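PDB 5JGF: vacuolar aminopeptidase 1 from Saccharomyces cerevisiae, which removes N-terminal amino acids, preferably neutral or hydrophobic ones, from peptides and proteins in the vacuole, working as a zinc-dependent homododecamer. Local coordinates for residues Thr24-Val29 against Ser150-Ser155; Gly136-Lys141 against Met236-Phe241; Thr333-Ser338 against Ser421-Arg426; Leu373-His378 against Tyr402-Asn407. All coordinates share one frame; numbering follows the deposited sequence.

Contact 1: Thr24-Val29 against Ser150-Ser155; sequences TTYHVV and SALVDS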
# COMPACT_ATOMS: atom_id res chain seq x y z
N THR D 24 -7.09 -45.64 -15.01
CA THR D 24 -7.37 -44.64 -16.04
C THR D 24 -8.76 -44.79 -16.65
O THR D 24 -9.41 -45.83 -16.48
CB THR D 24 -6.34 -44.71 -17.19
OG1 THR D 24 -6.62 -45.86 -18.00
CG2 THR D 24 -4.93 -44.83 -16.62
N THR D 25 -9.21 -43.76 -17.34
CA THR D 25 -10.53 -43.79 -17.97
C THR D 25 -10.61 -45.00 -18.91
O THR D 25 -11.64 -45.68 -18.98
CB THR D 25 -10.79 -42.50 -18.76
OG1 THR D 25 -10.59 -41.37 -17.88
CG2 THR D 25 -12.22 -42.47 -19.29
N TYR D 26 -9.53 -45.28 -19.63
CA TYR D 26 -9.49 -46.42 -20.54
C TYR D 26 -9.79 -47.73 -19.81
O TYR D 26 -10.56 -48.55 -20.30
CB TYR D 26 -8.13 -46.53 -21.22
CG TYR D 26 -7.82 -45.41 -22.17
CD1 TYR D 26 -8.53 -45.27 -23.37
CD2 TYR D 26 -6.82 -44.48 -21.89
CE1 TYR D 26 -8.24 -44.23 -24.26
CE2 TYR D 26 -6.53 -43.44 -22.77
CZ TYR D 26 -7.24 -43.32 -23.95
OH TYR D 26 -6.96 -42.29 -24.81
N HIS D 27 -9.17 -47.93 -18.65
CA HIS D 27 -9.39 -49.15 -17.87
C HIS D 27 -10.82 -49.24 -17.39
O HIS D 27 -11.43 -50.30 -17.42
CB HIS D 27 -8.46 -49.23 -16.65
CG HIS D 27 -7.01 -49.39 -16.99
ND1 HIS D 27 -6.16 -48.32 -17.15
CD2 HIS D 27 -6.26 -50.50 -17.20
CE1 HIS D 27 -4.95 -48.76 -17.45
NE2 HIS D 27 -4.99 -50.08 -17.48
N VAL D 28 -11.35 -48.11 -16.92
CA VAL D 28 -12.72 -48.06 -16.41
C VAL D 28 -13.74 -48.47 -17.47
O VAL D 28 -14.64 -49.27 -17.19
CB VAL D 28 -13.06 -46.64 -15.89
CG1 VAL D 28 -14.55 -46.54 -15.55
CG2 VAL D 28 -12.23 -46.33 -14.65
N VAL D 29 -13.61 -47.92 -18.66
CA VAL D 29 -14.50 -48.26 -19.76
C VAL D 29 -14.34 -49.74 -20.12
O VAL D 29 -15.33 -50.44 -20.33
CB VAL D 29 -14.23 -47.38 -20.99
CG1 VAL D 29 -14.98 -47.92 -22.20
CG2 VAL D 29 -14.64 -45.94 -20.71
N SER D 150 -4.33 -51.42 -30.13
CA SER D 150 -4.29 -50.74 -28.84
C SER D 150 -4.07 -51.73 -27.70
O SER D 150 -4.51 -52.87 -27.74
CB SER D 150 -5.60 -49.99 -28.62
OG SER D 150 -5.67 -49.46 -27.31
N ALA D 151 -3.37 -51.26 -26.67
CA ALA D 151 -3.10 -52.08 -25.50
C ALA D 151 -3.15 -51.17 -24.29
O ALA D 151 -2.79 -49.99 -24.37
CB ALA D 151 -1.73 -52.73 -25.61
N LEU D 152 -3.62 -51.70 -23.17
CA LEU D 152 -3.69 -50.94 -21.93
C LEU D 152 -2.61 -51.45 -21.00
O LEU D 152 -2.39 -52.66 -20.89
CB LEU D 152 -5.06 -51.11 -21.28
CG LEU D 152 -6.08 -49.97 -21.46
CD1 LEU D 152 -6.03 -49.38 -22.86
CD2 LEU D 152 -7.45 -50.52 -21.14
N VAL D 153 -1.91 -50.53 -20.33
CA VAL D 153 -0.86 -50.90 -19.40
C VAL D 153 -1.11 -50.25 -18.04
O VAL D 153 -1.85 -49.27 -17.94
CB VAL D 153 0.53 -50.49 -19.93
CG1 VAL D 153 0.85 -51.30 -21.19
CG2 VAL D 153 0.56 -49.00 -20.24
N ASP D 154 -0.50 -50.81 -17.00
CA ASP D 154 -0.69 -50.31 -15.64
C ASP D 154 0.47 -50.81 -14.78
O ASP D 154 0.67 -52.02 -14.65
CB ASP D 154 -2.02 -50.84 -15.11
CG ASP D 154 -2.30 -50.44 -13.68
OD1 ASP D 154 -3.27 -50.98 -13.10
OD2 ASP D 154 -1.56 -49.60 -13.13
N SER D 155 1.23 -49.89 -14.19
CA SER D 155 2.38 -50.27 -13.37
C SER D 155 2.01 -50.77 -11.98
O SER D 155 2.83 -51.39 -11.31
CB SER D 155 3.35 -49.10 -13.25
OG SER D 155 2.83 -48.08 -12.40
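L152 is the first residue of strand 150-154 to meet helix 25-29, and it packs against both Y26 and H27. Its CB points toward the helix. CD1 lies 3.9 Å from Y26 CB, and CD2 comes within 3.8 Å of the Y26 backbone O. CG sits over one face of the H27 imidazole, 4.2 Å from the ring centroid and offset toward the rim. This is a CH-pi contact, and the two side chains run past each other in opposite directions.

V153 turns its side chain away from the helix. Its carbonyl O takes part instead and meets the edge of the same imidazole, 3.2 Å from H27 CE1. Further on, D154 CB is 3.9 Å from H27 NE2. The D154 carboxylate plane is turned 62° from the imidazole. D154 OD2 is hydrogen-bonded to T156 OG1.

The ring thus meets three consecutive strand residues. At its other nitrogen, ND1 shares a 2.6 Å hydrogen bond with T24 OG1, which helps fix the ring's rotation. T24 is the N-cap residue of the helix.

The strand is an outer strand, within this chain, of the antiparallel sheet and pairs with strand 132-140. The helix axis crosses it at 109°. Y26 reaches past the strand's neighbour to strand 233-242, where its OH is hydrogen-bonded to D237. V153 packs on helix 216-226, away from helix 25-38.

Contact 2: Gly136-Lys141 against Met236-Phe241; sequences GRLLYK and MDLDLF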
# COMPACT_ATOMS: atom_id res chain seq x y z
N GLY D 136 -2.29 -46.50 -18.92
CA GLY D 136 -3.07 -45.89 -19.96
C GLY D 136 -3.07 -46.69 -21.24
O GLY D 136 -2.82 -47.90 -21.24
N ARG D 137 -3.34 -46.00 -22.35
CA ARG D 137 -3.42 -46.63 -23.66
C ARG D 137 -2.16 -46.49 -24.51
O ARG D 137 -1.58 -45.41 -24.62
CB ARG D 137 -4.61 -46.04 -24.41
CG ARG D 137 -4.89 -46.67 -25.76
CD ARG D 137 -6.04 -45.95 -26.45
NE ARG D 137 -6.60 -46.75 -27.54
CZ ARG D 137 -7.61 -46.36 -28.30
NH1 ARG D 137 -8.05 -47.16 -29.27
NH2 ARG D 137 -8.19 -45.19 -28.11
N LEU D 138 -1.74 -47.61 -25.10
CA LEU D 138 -0.59 -47.62 -25.99
C LEU D 138 -1.09 -48.00 -27.37
O LEU D 138 -1.92 -48.90 -27.49
CB LEU D 138 0.45 -48.66 -25.56
CG LEU D 138 1.18 -48.55 -24.23
CD1 LEU D 138 2.24 -49.64 -24.16
CD2 LEU D 138 1.83 -47.17 -24.09
N LEU D 139 -0.61 -47.31 -28.39
CA LEU D 139 -0.99 -47.64 -29.76
C LEU D 139 0.27 -48.25 -30.36
O LEU D 139 1.35 -47.68 -30.25
CB LEU D 139 -1.40 -46.40 -30.55
CG LEU D 139 -2.70 -45.70 -30.12
CD1 LEU D 139 -2.99 -44.55 -31.09
CD2 LEU D 139 -3.85 -46.70 -30.13
N TYR D 140 0.14 -49.42 -30.98
CA TYR D 140 1.30 -50.06 -31.57
C TYR D 140 0.99 -50.72 -32.91
O TYR D 140 -0.17 -50.88 -33.29
CB TYR D 140 1.88 -51.11 -30.61
CG TYR D 140 0.98 -52.30 -30.36
CD1 TYR D 140 -0.07 -52.24 -29.44
CD2 TYR D 140 1.17 -53.49 -31.06
CE1 TYR D 140 -0.90 -53.34 -29.22
CE2 TYR D 140 0.34 -54.60 -30.85
CZ TYR D 140 -0.68 -54.51 -29.93
OH TYR D 140 -1.50 -55.61 -29.71
N LYS D 141 2.05 -51.08 -33.62
CA LYS D 141 1.92 -51.72 -34.92
C LYS D 141 2.93 -52.86 -34.96
O LYS D 141 4.14 -52.63 -34.98
CB LYS D 141 2.22 -50.69 -36.02
CG LYS D 141 2.16 -51.22 -37.44
CD LYS D 141 2.05 -50.08 -38.44
CE LYS D 141 3.22 -49.11 -38.34
NZ LYS D 141 3.07 -47.96 -39.26
N MET D 236 1.05 -42.98 -27.44
CA MET D 236 0.52 -43.36 -26.14
C MET D 236 -0.16 -42.21 -25.42
O MET D 236 0.14 -41.04 -25.65
CB MET D 236 1.62 -43.95 -25.27
CG MET D 236 2.91 -43.17 -25.26
SD MET D 236 4.21 -44.00 -24.31
CE MET D 236 4.70 -42.66 -23.26
N ASP D 237 -1.11 -42.56 -24.57
CA ASP D 237 -1.88 -41.62 -23.77
C ASP D 237 -1.83 -42.22 -22.37
O ASP D 237 -2.65 -43.06 -22.01
CB ASP D 237 -3.33 -41.56 -24.27
CG ASP D 237 -4.19 -40.57 -23.50
OD1 ASP D 237 -3.70 -39.98 -22.52
OD2 ASP D 237 -5.36 -40.39 -23.89
N LEU D 238 -0.83 -41.80 -21.59
CA LEU D 238 -0.64 -42.32 -20.24
C LEU D 238 -0.89 -41.30 -19.14
O LEU D 238 -0.64 -40.11 -19.32
CB LEU D 238 0.78 -42.87 -20.10
CG LEU D 238 1.24 -43.88 -21.16
CD1 LEU D 238 2.67 -44.34 -20.85
CD2 LEU D 238 0.29 -45.07 -21.18
N ASP D 239 -1.38 -41.79 -18.00
CA ASP D 239 -1.67 -40.97 -16.82
C ASP D 239 -0.69 -41.36 -15.72
O ASP D 239 -0.07 -42.42 -15.77
CB ASP D 239 -3.03 -41.30 -16.19
CG ASP D 239 -4.21 -40.97 -17.07
OD1 ASP D 239 -5.33 -41.22 -16.59
OD2 ASP D 239 -4.04 -40.49 -18.20
N LEU D 240 -0.60 -40.49 -14.72
CA LEU D 240 0.17 -40.76 -13.52
C LEU D 240 -0.96 -40.68 -12.51
O LEU D 240 -1.78 -39.76 -12.55
CB LEU D 240 1.21 -39.67 -13.23
CG LEU D 240 2.48 -39.71 -14.07
CD1 LEU D 240 3.49 -38.76 -13.43
CD2 LEU D 240 3.06 -41.13 -14.11
N PHE D 241 -1.03 -41.66 -11.60
CA PHE D 241 -2.11 -41.70 -10.63
C PHE D 241 -1.65 -42.30 -9.31
O PHE D 241 -0.64 -42.99 -9.26
CB PHE D 241 -3.26 -42.53 -11.20
CG PHE D 241 -2.80 -43.83 -11.79
CD1 PHE D 241 -2.48 -44.91 -10.97
CD2 PHE D 241 -2.62 -43.96 -13.16
CE1 PHE D 241 -1.98 -46.10 -11.51
CE2 PHE D 241 -2.12 -45.15 -13.71
CZ PHE D 241 -1.80 -46.22 -12.88
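M236 and L138 form a non-hydrogen-bonded pair in the antiparallel sheet that joins strands 132-140 and 233-242. Their side chains lie side by side on one face and point the same way. M236 CB is 3.4 Å from L138 CD2, tighter than usual van der Waals contact. It also lies 3.6 Å from R137 O. CG stands between the backbone N and the carbonyl carbon (chi1 46°). SD follows and is 4.0 Å from L138 CD2. The chain then bends at chi3, and its end leads away from strand 136-140. M236 also touches L99 on the next strand.

R137 and D237 form the adjacent hydrogen-bonded pair. D237 N donates to R137 O at 2.9 Å. R137 N donates back to D237 O at 3.0 Å. Both side chains lie on the face away from L138, where V383 and V384 of a second subunit pack against them.

G136 is at the next pair. A CB here would clash with D237 O and L238 CA, and its backbone angles also call for glycine. L238 CD2 comes to 3.7 Å from G136 CA and 3.9 Å from L138 CD2.

Contact 3: Thr333-Ser338 against Ser421-Arg426; sequences TVWANS and SQTGAR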
# COMPACT_ATOMS: atom_id res chain seq x y z
N THR D 333 -41.04 -36.54 -29.18
CA THR D 333 -42.00 -37.16 -28.28
C THR D 333 -41.24 -38.05 -27.29
O THR D 333 -41.59 -38.12 -26.11
CB THR D 333 -43.03 -38.00 -29.05
OG1 THR D 333 -43.88 -37.13 -29.80
CG2 THR D 333 -43.87 -38.84 -28.09
N VAL D 334 -40.21 -38.72 -27.79
CA VAL D 334 -39.40 -39.60 -26.95
C VAL D 334 -38.79 -38.84 -25.77
O VAL D 334 -38.98 -39.20 -24.62
CB VAL D 334 -38.25 -40.24 -27.76
CG1 VAL D 334 -37.30 -41.00 -26.83
CG2 VAL D 334 -38.82 -41.18 -28.83
N TRP D 335 -38.07 -37.77 -26.08
CA TRP D 335 -37.43 -36.98 -25.03
C TRP D 335 -38.40 -36.25 -24.13
O TRP D 335 -38.15 -36.10 -22.93
CB TRP D 335 -36.41 -36.02 -25.66
CG TRP D 335 -35.23 -36.76 -26.22
CD1 TRP D 335 -34.81 -36.78 -27.52
CD2 TRP D 335 -34.33 -37.61 -25.49
NE1 TRP D 335 -33.72 -37.61 -27.65
CE2 TRP D 335 -33.40 -38.13 -26.42
CE3 TRP D 335 -34.23 -37.99 -24.15
CZ2 TRP D 335 -32.38 -39.01 -26.05
CZ3 TRP D 335 -33.21 -38.87 -23.78
CH2 TRP D 335 -32.30 -39.36 -24.73
N ALA D 336 -39.53 -35.81 -24.69
CA ALA D 336 -40.52 -35.10 -23.88
C ALA D 336 -41.04 -36.03 -22.78
O ALA D 336 -41.46 -35.58 -21.72
CB ALA D 336 -41.68 -34.62 -24.75
N ASN D 337 -40.98 -37.34 -23.04
CA ASN D 337 -41.45 -38.33 -22.08
C ASN D 337 -40.33 -39.03 -21.32
O ASN D 337 -40.57 -40.03 -20.64
CB ASN D 337 -42.30 -39.39 -22.79
CG ASN D 337 -43.66 -38.88 -23.19
OD1 ASN D 337 -44.54 -38.69 -22.35
ND2 ASN D 337 -43.86 -38.65 -24.49
N SER D 338 -39.11 -38.50 -21.41
CA SER D 338 -37.96 -39.11 -20.75
C SER D 338 -37.54 -38.43 -19.45
O SER D 338 -37.92 -37.30 -19.16
CB SER D 338 -36.76 -39.11 -21.70
OG SER D 338 -37.05 -39.76 -22.93
N SER D 421 -30.54 -29.59 -22.14
CA SER D 421 -30.67 -28.69 -23.27
C SER D 421 -30.59 -29.41 -24.61
O SER D 421 -31.34 -29.11 -25.54
CB SER D 421 -29.58 -27.62 -23.22
OG SER D 421 -29.66 -26.88 -22.01
N GLN D 422 -29.67 -30.37 -24.69
CA GLN D 422 -29.46 -31.13 -25.92
C GLN D 422 -30.63 -32.04 -26.26
O GLN D 422 -30.98 -32.19 -27.44
CB GLN D 422 -28.17 -31.93 -25.80
CG GLN D 422 -26.93 -31.04 -25.72
CD GLN D 422 -25.66 -31.77 -25.29
OE1 GLN D 422 -24.66 -31.13 -24.97
NE2 GLN D 422 -25.70 -33.10 -25.29
N THR D 423 -31.25 -32.64 -25.25
CA THR D 423 -32.37 -33.56 -25.48
C THR D 423 -33.74 -32.90 -25.33
O THR D 423 -34.68 -33.27 -26.04
CB THR D 423 -32.32 -34.75 -24.50
OG1 THR D 423 -32.46 -34.27 -23.16
CG2 THR D 423 -31.01 -35.52 -24.64
N GLY D 424 -33.84 -31.95 -24.42
CA GLY D 424 -35.11 -31.29 -24.17
C GLY D 424 -35.86 -32.07 -23.09
O GLY D 424 -37.01 -31.75 -22.77
N ALA D 425 -35.20 -33.08 -22.54
CA ALA D 425 -35.80 -33.93 -21.51
C ALA D 425 -35.55 -33.41 -20.10
O ALA D 425 -34.49 -32.86 -19.81
CB ALA D 425 -35.26 -35.35 -21.63
N ARG D 426 -36.53 -33.59 -19.22
CA ARG D 426 -36.40 -33.18 -17.83
C ARG D 426 -35.20 -33.94 -17.27
O ARG D 426 -35.12 -35.17 -17.36
CB ARG D 426 -37.67 -33.51 -17.06
CG ARG D 426 -37.58 -33.26 -15.57
CD ARG D 426 -38.96 -33.12 -14.95
NE ARG D 426 -39.51 -31.78 -15.14
CZ ARG D 426 -40.69 -31.53 -15.71
NH1 ARG D 426 -41.11 -30.28 -15.83
NH2 ARG D 426 -41.44 -32.52 -16.17
O HOH W 1 -39.05 -35.10 -19.95
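One water is gripped by S338 O, A336 O and R426 N, and it ties the two segments together. It accepts from R426 N at 3.0 Å. It donates toward S338 O at 2.6 Å and toward A336 O, though more acceptors surround it than it has protons. The site is a pair of helix-to-strand junctions in the large mixed sheet. Helices 331-336 and 416-423 end here and lead into the parallel strands 339-347 and 426-434.

W335 and T423 carry the apolar part and cross at about a right angle. T423 CG2 stands over the six-membered ring, 3.8 Å from its centroid and only 3° off the normal. T423 CB sits over the same face, 3.6 Å from W335 CD2. A425 CB comes in obliquely, 3.8 Å from W335 CE3. L313 and V317 of helix 312-324 also touch the W335 side chain. An alanine in place of W335 would probably open a gap between T423 and helix 312-324 and leave T423 CG2 and A425 CB without the ring they pack on.

T423 OG1 lies between the backbone N and the carbonyl carbon (chi1 63°). It accepts from A425 N at 3.1 Å, an ST turn, and is also hydrogen-bonded to L419 O. G424 follows the helix with positive phi.

At the C-terminal end of helix 331-336, S338 OG donates to V334 O at 2.6 Å, while N337 N reaches that oxygen from the opposite face of its plane.

Contact 4: Leu373-His378 against Tyr402-Asn407; sequences LDPNGH and YFQIKN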
# COMPACT_ATOMS: atom_id res chain seq x y z
N LEU D 373 -29.24 -29.11 -6.03
CA LEU D 373 -30.14 -28.02 -6.37
C LEU D 373 -29.41 -26.69 -6.53
O LEU D 373 -28.52 -26.37 -5.74
CB LEU D 373 -31.20 -27.89 -5.28
CG LEU D 373 -32.02 -29.14 -4.98
CD1 LEU D 373 -32.09 -29.37 -3.48
CD2 LEU D 373 -33.41 -29.00 -5.58
N ASP D 374 -29.80 -25.94 -7.55
CA ASP D 374 -29.21 -24.63 -7.80
C ASP D 374 -30.17 -23.79 -8.63
O ASP D 374 -30.61 -24.22 -9.69
CB ASP D 374 -27.89 -24.75 -8.56
CG ASP D 374 -27.18 -23.43 -8.67
OD1 ASP D 374 -26.59 -22.99 -7.66
OD2 ASP D 374 -27.21 -22.81 -9.76
N PRO D 375 -30.49 -22.58 -8.15
CA PRO D 375 -31.41 -21.70 -8.87
C PRO D 375 -30.79 -20.88 -10.00
O PRO D 375 -31.50 -20.19 -10.73
CB PRO D 375 -31.98 -20.83 -7.76
CG PRO D 375 -30.77 -20.63 -6.87
CD PRO D 375 -30.16 -22.02 -6.82
N ASN D 376 -29.47 -20.95 -10.16
CA ASN D 376 -28.82 -20.17 -11.20
C ASN D 376 -28.22 -20.93 -12.38
O ASN D 376 -27.25 -20.49 -13.00
CB ASN D 376 -27.77 -19.26 -10.56
CG ASN D 376 -28.41 -18.10 -9.81
OD1 ASN D 376 -28.92 -17.15 -10.43
ND2 ASN D 376 -28.41 -18.17 -8.49
N GLY D 377 -28.81 -22.08 -12.69
CA GLY D 377 -28.36 -22.85 -13.84
C GLY D 377 -27.19 -23.81 -13.73
O GLY D 377 -26.82 -24.42 -14.73
N HIS D 378 -26.59 -23.94 -12.54
CA HIS D 378 -25.47 -24.86 -12.40
C HIS D 378 -25.94 -26.31 -12.42
O HIS D 378 -25.19 -27.22 -12.78
CB HIS D 378 -24.69 -24.59 -11.11
CG HIS D 378 -24.07 -23.23 -11.07
ND1 HIS D 378 -24.76 -22.11 -10.64
CD2 HIS D 378 -22.85 -22.79 -11.46
CE1 HIS D 378 -23.99 -21.05 -10.77
NE2 HIS D 378 -22.82 -21.43 -11.26
N TYR D 402 -30.22 -33.25 0.42
CA TYR D 402 -30.12 -32.05 -0.40
C TYR D 402 -28.76 -31.39 -0.35
O TYR D 402 -28.08 -31.42 0.68
CB TYR D 402 -31.09 -30.97 0.08
CG TYR D 402 -32.57 -31.15 -0.19
CD1 TYR D 402 -33.05 -32.18 -1.00
CD2 TYR D 402 -33.48 -30.25 0.35
CE1 TYR D 402 -34.42 -32.29 -1.27
CE2 TYR D 402 -34.83 -30.36 0.09
CZ TYR D 402 -35.30 -31.37 -0.72
OH TYR D 402 -36.65 -31.45 -0.97
N PHE D 403 -28.36 -30.79 -1.46
CA PHE D 403 -27.15 -29.98 -1.51
C PHE D 403 -27.39 -28.78 -2.41
O PHE D 403 -27.80 -28.92 -3.56
CB PHE D 403 -25.91 -30.72 -2.01
CG PHE D 403 -24.70 -29.81 -2.09
CD1 PHE D 403 -24.42 -29.11 -3.26
CD2 PHE D 403 -23.93 -29.56 -0.96
CE1 PHE D 403 -23.40 -28.15 -3.29
CE2 PHE D 403 -22.91 -28.60 -0.98
CZ PHE D 403 -22.65 -27.89 -2.15
N GLN D 404 -27.16 -27.60 -1.84
CA GLN D 404 -27.27 -26.33 -2.56
C GLN D 404 -26.24 -25.43 -1.89
O GLN D 404 -25.99 -25.56 -0.70
CB GLN D 404 -28.67 -25.72 -2.43
CG GLN D 404 -28.81 -24.38 -3.18
CD GLN D 404 -30.25 -23.95 -3.40
OE1 GLN D 404 -31.11 -24.76 -3.77
NE2 GLN D 404 -30.53 -22.67 -3.19
N ILE D 405 -25.64 -24.53 -2.66
CA ILE D 405 -24.63 -23.63 -2.11
C ILE D 405 -25.24 -22.47 -1.35
O ILE D 405 -26.41 -22.13 -1.55
CB ILE D 405 -23.74 -23.02 -3.23
CG1 ILE D 405 -24.60 -22.17 -4.17
CG2 ILE D 405 -23.04 -24.13 -4.00
CD1 ILE D 405 -23.79 -21.27 -5.10
N LYS D 406 -24.46 -21.86 -0.45
CA LYS D 406 -24.94 -20.70 0.28
C LYS D 406 -24.97 -19.58 -0.76
O LYS D 406 -24.24 -19.64 -1.75
CB LYS D 406 -23.97 -20.35 1.42
CG LYS D 406 -23.91 -21.43 2.50
CD LYS D 406 -22.90 -21.09 3.60
CE LYS D 406 -23.30 -19.84 4.37
NZ LYS D 406 -22.40 -19.62 5.55
N ASN D 407 -25.81 -18.57 -0.55
CA ASN D 407 -25.90 -17.47 -1.50
C ASN D 407 -24.59 -16.72 -1.74
O ASN D 407 -24.39 -16.16 -2.82
CB ASN D 407 -26.96 -16.45 -1.06
CG ASN D 407 -28.35 -17.04 -0.99
OD1 ASN D 407 -28.59 -18.15 -1.47
ND2 ASN D 407 -29.28 -16.30 -0.38
O HOH W 2 -26.26 -24.92 -5.63
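L373 has CG anti to its carbonyl carbon (chi1 -56°), and its CD1 rests over one face of the Y402 ring. This CH-pi contact measures 4.0 Å from L373 CD1 to the ring centroid and is offset toward the rim. Q404 has CG anti to its backbone N (chi1 -180°), which puts Q404 CG 3.3 Å from L373 O. The chain is extended beyond CG, and NE2 of Q404 comes to 3.7 Å from P375 CD.

The direct backbone link is one bond. L373 N donates to F403 O at 2.9 Å, and the bond is almost straight (177° at the hydrogen). It continues the pairing of the parallel strands 369-372 and 400-403 at the end of the mixed sheet. Helix 383-396 connects these two strands, so the unit is a beta-alpha-beta crossover. The F403 ring packs edge-to-face with H347, which probably binds substrate.

Past the strands a water takes over. It donates to L373 O and, at 2.8 Å, to D374 OD1, and it accepts from I405 N at 3.1 Å.

D374 OD2 faces its own loop and accepts three bonds out of the carboxylate plane, H378 N and H378 ND1 from one side and N376 N from the other. N376 N closes an Asx turn, and H378 ND1 binds at 2.7 Å with OD2 in its ring plane. An alanine in place of D374 would probably leave H378 ND1 and the two backbone N-H groups without their acceptor, and the water without one of its partners. N376 carries its side chain to P118 O and G120 N of a third subunit.

Contacts 1 and 2 share the antiparallel sheet. They touch directly, and L138 N meets A151 O. Contact 2 is strand pairing within that sheet, while contact 1 sets a helix against its outer strand by ring and methyl packing. Contacts 3 and 4 lie on the opposite side of the chain's centre, at the margins of the large mixed sheet, where helices or strands end. Contact 3 is the buried one; the other three are partly buried. Both 3 and 4 use a water to join backbone groups and both touch the third subunit, but their nearest atoms stay about 8 Å apart. Only contact 4 nears the probable substrate site: the F403 and H347 side chains are about 4 Å apart.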